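Local coordinates for dihydroxyacetone kinase (Citrobacter freundii, PDB 1UN8), which phosphorylates dihydroxyacetone with ATP, working as a homodimer whose C-terminal helical barrel domain binds the nucleotide and holds a phospholipid, at residues V434-K446 with A456-G468. Residues are numbered along the deposited sequence; the frame is centred on the assembly and turned at random.
Sequences VLMSIFFTAAGQK and ALNTGLAQMKFYG. With MYY ((2R)-3-(phosphonooxy)-2-(tetradecanoyloxy)propyl palmitate), chain C.
F439 and G460 bring their CA atoms within 4.1 Å where segments 434-446 and 456-468 of two successive helices run roughly antiparallel, at 138°, with axes 7.3 Å apart. Small residues permit this: G460 has no side chain to hold F439 off, and A443 packs beside A456. The F439 ring is the main knob, lodged among L457, G460, L461 and M464. F439 CG, anti to the backbone N (chi1 -177°), carries the ring to helix 453-468; F439 CD1 lies 3.3 Å from G460 C and F439 CZ 3.7 Å from L457 CD2. M464 flanks the ring obliquely in a Met-aromatic contact, M464 CE 3.9 Å from F439 CD1, and crosses the L435 side chain at about a right angle, its CG against L435 CD2. I438 CG2 meets the edge of the Y467 ring in plane, and A442 CB packs on Q463 CG. At the other end K446's aliphatic chain lies against A456 and T459.

No hydrogen bond joins the segments. M436, F440 and L457 turn to the barrel's phospholipid, and G468 belongs to the ATP site. Helix 413-427 packs against helix 430-448, helix 478-490 against L461 and M464, while Q463 and Y467 hydrogen-bond E123 of the second subunit.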
ATOM      1  N   VAL A 434     -22.721  15.575  25.302  1.00 45.48           N
ATOM      2  CA  VAL A 434     -21.312  15.847  25.511  1.00 45.35           C
ATOM      3  C   VAL A 434     -21.045  17.322  25.738  1.00 46.71           C
ATOM      4  O   VAL A 434     -20.297  17.694  26.646  1.00 48.58           O
ATOM      5  CB  VAL A 434     -20.479  15.355  24.314  1.00 46.07           C
ATOM      6  CG1 VAL A 434     -19.011  15.742  24.490  1.00 46.09           C
ATOM      7  CG2 VAL A 434     -20.614  13.854  24.188  1.00 44.64           C
ATOM      8  N   LEU A 435     -21.651  18.166  24.910  1.00 46.41           N
ATOM      9  CA  LEU A 435     -21.462  19.598  25.046  1.00 45.06           C
ATOM     10  C   LEU A 435     -21.951  20.080  26.410  1.00 45.10           C
ATOM     11  O   LEU A 435     -21.249  20.818  27.100  1.00 44.35           O
ATOM     12  CB  LEU A 435     -22.193  20.330  23.925  1.00 45.13           C
ATOM     13  CG  LEU A 435     -21.546  20.227  22.538  1.00 45.76           C
ATOM     14  CD1 LEU A 435     -22.523  20.673  21.456  1.00 44.06           C
ATOM     15  CD2 LEU A 435     -20.303  21.092  22.508  1.00 45.89           C
ATOM     16  N   MET A 436     -23.148  19.667  26.806  1.00 45.50           N
ATOM     17  CA  MET A 436     -23.662  20.079  28.106  1.00 46.89           C
ATOM     18  C   MET A 436     -22.761  19.566  29.243  1.00 47.02           C
ATOM     19  O   MET A 436     -22.545  20.268  30.238  1.00 46.94           O
ATOM     20  CB  MET A 436     -25.103  19.588  28.316  1.00 47.45           C
ATOM     21  CG  MET A 436     -26.156  20.339  27.500  1.00 51.30           C
ATOM     22  SD  MET A 436     -25.927  22.143  27.527  1.00 54.97           S
ATOM     23  CE  MET A 436     -26.582  22.550  29.119  1.00 55.49           C
ATOM     24  N   SER A 437     -22.236  18.350  29.101  1.00 45.47           N
ATOM     25  CA  SER A 437     -21.358  17.806  30.127  1.00 45.36           C
ATOM     26  C   SER A 437     -20.088  18.634  30.180  1.00 44.31           C
ATOM     27  O   SER A 437     -19.557  18.910  31.251  1.00 44.59           O
ATOM     28  CB  SER A 437     -21.020  16.340  29.847  1.00 45.14           C
ATOM     29  OG  SER A 437     -22.104  15.507  30.233  1.00 47.75           O
ATOM     30  N   ILE A 438     -19.598  19.024  29.013  1.00 42.54           N
ATOM     31  CA  ILE A 438     -18.414  19.859  28.952  1.00 42.61           C
ATOM     32  C   ILE A 438     -18.692  21.163  29.704  1.00 42.72           C
ATOM     33  O   ILE A 438     -17.916  21.592  30.556  1.00 43.11           O
ATOM     34  CB  ILE A 438     -18.065  20.189  27.502  1.00 41.77           C
ATOM     35  CG1 ILE A 438     -17.511  18.937  26.825  1.00 42.54           C
ATOM     36  CG2 ILE A 438     -17.091  21.362  27.447  1.00 41.20           C
ATOM     37  CD1 ILE A 438     -17.259  19.101  25.354  1.00 42.55           C
ATOM     38  N   PHE A 439     -19.814  21.781  29.373  1.00 42.42           N
ATOM     39  CA  PHE A 439     -20.229  23.032  29.985  1.00 42.69           C
ATOM     40  C   PHE A 439     -20.172  22.963  31.511  1.00 43.48           C
ATOM     41  O   PHE A 439     -19.415  23.693  32.149  1.00 42.84           O
ATOM     42  CB  PHE A 439     -21.657  23.362  29.535  1.00 41.52           C
ATOM     43  CG  PHE A 439     -22.181  24.676  30.057  1.00 41.00           C
ATOM     44  CD1 PHE A 439     -21.775  25.883  29.489  1.00 39.68           C
ATOM     45  CD2 PHE A 439     -23.100  24.703  31.102  1.00 40.85           C
ATOM     46  CE1 PHE A 439     -22.276  27.093  29.949  1.00 39.46           C
ATOM     47  CE2 PHE A 439     -23.609  25.908  31.569  1.00 41.98           C
ATOM     48  CZ  PHE A 439     -23.195  27.110  30.990  1.00 41.28           C
ATOM     49  N   PHE A 440     -20.979  22.083  32.093  1.00 44.25           N
ATOM     50  CA  PHE A 440     -21.024  21.961  33.538  1.00 45.43           C
ATOM     51  C   PHE A 440     -19.727  21.484  34.197  1.00 46.31           C
ATOM     52  O   PHE A 440     -19.380  21.945  35.287  1.00 46.04           O
ATOM     53  CB  PHE A 440     -22.189  21.057  33.942  1.00 45.16           C
ATOM     54  CG  PHE A 440     -23.538  21.714  33.807  1.00 46.53           C
ATOM     55  CD1 PHE A 440     -24.364  21.430  32.721  1.00 46.26           C
ATOM     56  CD2 PHE A 440     -23.983  22.618  34.771  1.00 46.42           C
ATOM     57  CE1 PHE A 440     -25.622  22.034  32.594  1.00 46.76           C
ATOM     58  CE2 PHE A 440     -25.241  23.234  34.657  1.00 47.34           C
ATOM     59  CZ  PHE A 440     -26.063  22.937  33.563  1.00 47.55           C
ATOM     60  N   THR A 441     -19.010  20.571  33.545  1.00 45.99           N
ATOM     61  CA  THR A 441     -17.759  20.065  34.099  1.00 45.85           C
ATOM     62  C   THR A 441     -16.771  21.212  34.261  1.00 46.09           C
ATOM     63  O   THR A 441     -16.186  21.393  35.330  1.00 44.70           O
ATOM     64  CB  THR A 441     -17.142  18.987  33.190  1.00 45.90           C
ATOM     65  OG1 THR A 441     -18.062  17.895  33.072  1.00 47.45           O
ATOM     66  CG2 THR A 441     -15.836  18.469  33.772  1.00 43.15           C
ATOM     67  N   ALA A 442     -16.592  21.983  33.196  1.00 46.49           N
ATOM     68  CA  ALA A 442     -15.688  23.122  33.218  1.00 47.02           C
ATOM     69  C   ALA A 442     -16.212  24.198  34.170  1.00 49.53           C
ATOM     70  O   ALA A 442     -15.428  24.889  34.825  1.00 52.17           O
ATOM     71  CB  ALA A 442     -15.534  23.694  31.820  1.00 46.69           C
ATOM     72  N   ALA A 443     -17.532  24.343  34.251  1.00 49.19           N
ATOM     73  CA  ALA A 443     -18.124  25.339  35.131  1.00 49.08           C
ATOM     74  C   ALA A 443     -17.882  24.933  36.567  1.00 49.99           C
ATOM     75  O   ALA A 443     -17.466  25.748  37.391  1.00 50.97           O
ATOM     76  CB  ALA A 443     -19.619  25.452  34.878  1.00 47.80           C
ATOM     77  N   GLY A 444     -18.154  23.664  36.858  1.00 51.02           N
ATOM     78  CA  GLY A 444     -17.973  23.148  38.201  1.00 52.17           C
ATOM     79  C   GLY A 444     -16.551  23.348  38.670  1.00 53.63           C
ATOM     80  O   GLY A 444     -16.313  23.586  39.850  1.00 54.63           O
ATOM     81  N   GLN A 445     -15.605  23.255  37.745  1.00 54.75           N
ATOM     82  CA  GLN A 445     -14.202  23.424  38.075  1.00 57.34           C
ATOM     83  C   GLN A 445     -13.809  24.878  38.271  1.00 58.39           C
ATOM     84  O   GLN A 445     -12.911  25.184  39.054  1.00 59.36           O
ATOM     85  CB  GLN A 445     -13.330  22.790  36.995  1.00 59.25           C
ATOM     86  CG  GLN A 445     -13.041  21.329  37.270  1.00 61.08           C
ATOM     87  CD  GLN A 445     -12.284  21.151  38.566  1.00 61.40           C
ATOM     88  OE1 GLN A 445     -11.122  21.555  38.669  1.00 60.82           O
ATOM     89  NE2 GLN A 445     -12.940  20.559  39.570  1.00 60.47           N
ATOM     90  N   LYS A 446     -14.468  25.780  37.559  1.00 59.24           N
ATOM     91  CA  LYS A 446     -14.154  27.187  37.704  1.00 59.94           C
ATOM     92  C   LYS A 446     -14.620  27.601  39.097  1.00 61.79           C
ATOM     93  O   LYS A 446     -13.975  28.405  39.770  1.00 60.35           O
ATOM     94  CB  LYS A 446     -14.869  27.999  36.633  1.00 60.10           C
ATOM     95  CG  LYS A 446     -14.406  29.442  36.548  1.00 61.70           C
ATOM     96  CD  LYS A 446     -12.915  29.531  36.255  1.00 61.67           C
ATOM     97  CE  LYS A 446     -12.479  30.977  36.085  1.00 61.91           C
ATOM     98  NZ  LYS A 446     -11.007  31.114  35.904  1.00 62.71           N
ATOM     99  N   ALA A 456     -18.066  31.168  36.306  1.00 56.68           N
ATOM    100  CA  ALA A 456     -17.953  29.743  36.026  1.00 54.86           C
ATOM    101  C   ALA A 456     -18.788  29.369  34.800  1.00 53.76           C
ATOM    102  O   ALA A 456     -18.331  28.612  33.936  1.00 53.35           O
ATOM    103  CB  ALA A 456     -18.395  28.934  37.252  1.00 54.31           C
ATOM    104  N   LEU A 457     -20.004  29.906  34.727  1.00 51.58           N
ATOM    105  CA  LEU A 457     -20.895  29.629  33.609  1.00 50.38           C
ATOM    106  C   LEU A 457     -20.288  30.102  32.303  1.00 50.05           C
ATOM    107  O   LEU A 457     -20.461  29.463  31.270  1.00 49.26           O
ATOM    108  CB  LEU A 457     -22.254  30.294  33.822  1.00 50.66           C
ATOM    109  CG  LEU A 457     -23.137  29.656  34.902  1.00 50.58           C
ATOM    110  CD1 LEU A 457     -24.429  30.448  35.069  1.00 48.71           C
ATOM    111  CD2 LEU A 457     -23.440  28.211  34.522  1.00 49.31           C
ATOM    112  N   ASN A 458     -19.571  31.220  32.353  1.00 50.35           N
ATOM    113  CA  ASN A 458     -18.924  31.755  31.167  1.00 49.72           C
ATOM    114  C   ASN A 458     -17.753  30.896  30.759  1.00 49.57           C
ATOM    115  O   ASN A 458     -17.478  30.754  29.575  1.00 51.42           O
ATOM    116  CB  ASN A 458     -18.438  33.175  31.409  1.00 52.13           C
ATOM    117  CG  ASN A 458     -19.271  34.200  30.673  1.00 52.81           C
ATOM    118  OD1 ASN A 458     -19.223  34.294  29.446  1.00 53.03           O
ATOM    119  ND2 ASN A 458     -20.056  34.968  31.422  1.00 54.49           N
ATOM    120  N   THR A 459     -17.046  30.330  31.734  1.00 49.34           N
ATOM    121  CA  THR A 459     -15.924  29.460  31.415  1.00 48.60           C
ATOM    122  C   THR A 459     -16.514  28.217  30.750  1.00 47.92           C
ATOM    123  O   THR A 459     -15.943  27.682  29.795  1.00 46.89           O
ATOM    124  CB  THR A 459     -15.138  29.056  32.685  1.00 50.60           C
ATOM    125  OG1 THR A 459     -14.462  30.204  33.209  1.00 50.73           O
ATOM    126  CG2 THR A 459     -14.105  27.972  32.368  1.00 50.39           C
ATOM    127  N   GLY A 460     -17.669  27.778  31.253  1.00 47.58           N
ATOM    128  CA  GLY A 460     -18.340  26.622  30.679  1.00 47.16           C
ATOM    129  C   GLY A 460     -18.641  26.878  29.209  1.00 47.73           C
ATOM    130  O   GLY A 460     -18.417  26.009  28.342  1.00 46.37           O
ATOM    131  N   LEU A 461     -19.147  28.083  28.934  1.00 46.60           N
ATOM    132  CA  LEU A 461     -19.477  28.504  27.575  1.00 46.18           C
ATOM    133  C   LEU A 461     -18.222  28.521  26.707  1.00 45.38           C
ATOM    134  O   LEU A 461     -18.214  28.006  25.594  1.00 44.32           O
ATOM    135  CB  LEU A 461     -20.092  29.900  27.603  1.00 46.35           C
ATOM    136  CG  LEU A 461     -20.455  30.482  26.238  1.00 47.92           C
ATOM    137  CD1 LEU A 461     -21.482  29.602  25.556  1.00 45.49           C
ATOM    138  CD2 LEU A 461     -20.991  31.895  26.420  1.00 49.55           C
ATOM    139  N   ALA A 462     -17.166  29.128  27.234  1.00 45.72           N
ATOM    140  CA  ALA A 462     -15.888  29.229  26.535  1.00 46.19           C
ATOM    141  C   ALA A 462     -15.350  27.851  26.124  1.00 46.12           C
ATOM    142  O   ALA A 462     -14.822  27.679  25.027  1.00 43.92           O
ATOM    143  CB  ALA A 462     -14.867  29.939  27.434  1.00 45.59           C
ATOM    144  N   GLN A 463     -15.476  26.877  27.021  1.00 46.66           N
ATOM    145  CA  GLN A 463     -15.000  25.533  26.734  1.00 47.59           C
ATOM    146  C   GLN A 463     -15.927  24.857  25.730  1.00 48.52           C
ATOM    147  O   GLN A 463     -15.481  24.131  24.842  1.00 48.80           O
ATOM    148  CB  GLN A 463     -14.911  24.723  28.032  1.00 46.94           C
ATOM    149  CG  GLN A 463     -13.840  25.251  28.970  1.00 46.18           C
ATOM    150  CD  GLN A 463     -12.492  25.376  28.274  1.00 46.06           C
ATOM    151  OE1 GLN A 463     -12.086  26.470  27.877  1.00 46.79           O
ATOM    152  NE2 GLN A 463     -11.779  24.254  28.143  1.00 45.17           N
ATOM    153  N   MET A 464     -17.220  25.108  25.861  1.00 48.70           N
ATOM    154  CA  MET A 464     -18.170  24.518  24.943  1.00 49.05           C
ATOM    155  C   MET A 464     -17.843  25.013  23.527  1.00 50.02           C
ATOM    156  O   MET A 464     -17.912  24.257  22.554  1.00 49.94           O
ATOM    157  CB  MET A 464     -19.587  24.907  25.356  1.00 49.78           C
ATOM    158  CG  MET A 464     -20.679  24.253  24.546  1.00 52.04           C
ATOM    159  SD  MET A 464     -22.218  24.182  25.478  1.00 56.97           S
ATOM    160  CE  MET A 464     -22.578  25.918  25.642  1.00 56.09           C
ATOM    161  N   LYS A 465     -17.449  26.277  23.418  1.00 49.85           N
ATOM    162  CA  LYS A 465     -17.121  26.851  22.111  1.00 49.43           C
ATOM    163  C   LYS A 465     -15.823  26.304  21.539  1.00 48.85           C
ATOM    164  O   LYS A 465     -15.727  26.035  20.344  1.00 50.60           O
ATOM    165  CB  LYS A 465     -17.030  28.380  22.205  1.00 49.07           C
ATOM    166  CG  LYS A 465     -18.352  29.045  22.563  1.00 50.28           C
ATOM    167  CD  LYS A 465     -18.192  30.534  22.842  1.00 51.54           C
ATOM    168  CE  LYS A 465     -17.708  31.279  21.614  1.00 52.93           C
ATOM    169  NZ  LYS A 465     -17.740  32.750  21.841  1.00 55.05           N
ATOM    170  N   PHE A 466     -14.822  26.137  22.395  1.00 47.85           N
ATOM    171  CA  PHE A 466     -13.533  25.636  21.954  1.00 45.59           C
ATOM    172  C   PHE A 466     -13.636  24.252  21.316  1.00 44.96           C
ATOM    173  O   PHE A 466     -13.140  24.027  20.216  1.00 42.51           O
ATOM    174  CB  PHE A 466     -12.555  25.570  23.128  1.00 44.83           C
ATOM    175  CG  PHE A 466     -11.194  25.095  22.731  1.00 46.57           C
ATOM    176  CD1 PHE A 466     -10.283  25.972  22.140  1.00 45.89           C
ATOM    177  CD2 PHE A 466     -10.849  23.749  22.868  1.00 46.26           C
ATOM    178  CE1 PHE A 466      -9.046  25.518  21.685  1.00 45.30           C
ATOM    179  CE2 PHE A 466      -9.614  23.281  22.417  1.00 46.31           C
ATOM    180  CZ  PHE A 466      -8.709  24.174  21.822  1.00 46.95           C
ATOM    181  N   TYR A 467     -14.285  23.330  22.017  1.00 45.56           N
ATOM    182  CA  TYR A 467     -14.433  21.967  21.529  1.00 46.69           C
ATOM    183  C   TYR A 467     -15.538  21.863  20.488  1.00 47.44           C
ATOM    184  O   TYR A 467     -15.373  21.212  19.458  1.00 47.65           O
ATOM    185  CB  TYR A 467     -14.740  21.020  22.698  1.00 47.24           C
ATOM    186  CG  TYR A 467     -13.684  21.004  23.779  1.00 47.18           C
ATOM    187  CD1 TYR A 467     -14.036  21.121  25.121  1.00 46.90           C
ATOM    188  CD2 TYR A 467     -12.332  20.884  23.460  1.00 47.21           C
ATOM    189  CE1 TYR A 467     -13.065  21.123  26.122  1.00 49.29           C
ATOM    190  CE2 TYR A 467     -11.357  20.881  24.449  1.00 48.65           C
ATOM    191  CZ  TYR A 467     -11.728  21.004  25.778  1.00 49.67           C
ATOM    192  OH  TYR A 467     -10.770  21.024  26.766  1.00 51.49           O
ATOM    193  N   GLY A 468     -16.666  22.508  20.763  1.00 48.69           N
ATOM    194  CA  GLY A 468     -17.791  22.460  19.845  1.00 50.42           C
ATOM    195  C   GLY A 468     -17.524  23.160  18.528  1.00 52.05           C
ATOM    196  O   GLY A 468     -18.120  22.806  17.510  1.00 53.35           O
TER
HETATM  197  C38 MYY C1551     -29.889  19.918  29.321  1.00 54.89           C
HETATM  198  C37 MYY C1551     -30.335  19.707  30.770  1.00 54.34           C
HETATM  199  C36 MYY C1551     -29.568  20.625  31.726  1.00 54.07           C
HETATM  200  C35 MYY C1551     -30.034  20.444  33.173  1.00 53.08           C
HETATM  201  C34 MYY C1551     -29.361  21.460  34.102  1.00 55.95           C
HETATM  202  C33 MYY C1551     -29.804  21.328  35.562  1.00 54.73           C
HETATM  203  C32 MYY C1551     -29.080  22.336  36.461  1.00 55.86           C
HETATM  204  C31 MYY C1551     -29.507  23.778  36.173  1.00 58.34           C
HETATM  205  C30 MYY C1551     -28.543  24.836  36.724  1.00 62.77           C
HETATM  206  C29 MYY C1551     -28.597  25.059  38.239  1.00 64.71           C
HETATM  207  C28 MYY C1551     -27.899  26.377  38.592  1.00 67.48           C
HETATM  208  C27 MYY C1551     -27.938  26.722  40.083  1.00 71.44           C
HETATM  209  C26 MYY C1551     -27.542  28.178  40.352  1.00 74.84           C
HETATM  210  C25 MYY C1551     -27.571  28.495  41.853  1.00 79.73           C
HETATM  211  C24 MYY C1551     -28.029  29.918  42.171  1.00 84.08           C
HETATM  212  C23 MYY C1551     -26.913  30.945  42.414  1.00 88.09           C
HETATM  213  O10 MYY C1551     -25.793  30.795  41.922  1.00 88.68           O
HETATM  214  O8  MYY C1551     -27.186  32.019  43.202  1.00 91.54           O
HETATM  215  C6  MYY C1551     -26.089  32.948  43.286  1.00 96.08           C
HETATM  216  C5  MYY C1551     -26.267  34.063  42.261  1.00 99.92           C
HETATM  217  C4  MYY C1551     -26.331  35.439  42.945  1.00104.11           C
HETATM  218  O6  MYY C1551     -27.189  35.472  44.098  1.00110.36           O
HETATM  219  P   MYY C1551     -28.803  35.550  44.009  1.00112.93           P
HETATM  220  O4  MYY C1551     -29.277  34.378  43.005  1.00112.74           O
HETATM  221  O3  MYY C1551     -29.308  35.122  45.481  1.00112.40           O
HETATM  222  O5  MYY C1551     -29.325  36.883  43.625  1.00112.35           O
HETATM  223  O7  MYY C1551     -27.384  33.767  41.400  1.00 98.18           O
HETATM  224  C7  MYY C1551     -27.284  34.398  40.196  1.00 94.62           C
HETATM  225  O9  MYY C1551     -26.348  35.157  39.949  1.00 96.62           O
HETATM  226  C8  MYY C1551     -28.392  34.163  39.162  1.00 90.22           C
HETATM  227  C9  MYY C1551     -27.818  33.547  37.886  1.00 84.63           C
HETATM  228  C10 MYY C1551     -28.540  32.250  37.509  1.00 80.60           C
HETATM  229  C11 MYY C1551     -27.984  31.633  36.223  1.00 77.49           C
HETATM  230  C12 MYY C1551     -28.675  30.301  35.920  1.00 74.38           C
HETATM  231  C13 MYY C1551     -28.084  29.615  34.686  1.00 72.91           C
HETATM  232  C14 MYY C1551     -28.600  28.176  34.635  1.00 71.59           C
HETATM  233  C15 MYY C1551     -27.940  27.339  33.538  1.00 70.19           C
HETATM  234  C16 MYY C1551     -28.629  27.503  32.182  1.00 68.53           C
HETATM  235  C17 MYY C1551     -28.249  26.329  31.276  1.00 67.01           C
HETATM  236  C18 MYY C1551     -29.257  26.169  30.136  1.00 66.15           C
HETATM  237  C19 MYY C1551     -29.062  24.840  29.402  1.00 63.64           C
HETATM  238  C20 MYY C1551     -30.186  24.597  28.392  1.00 62.52           C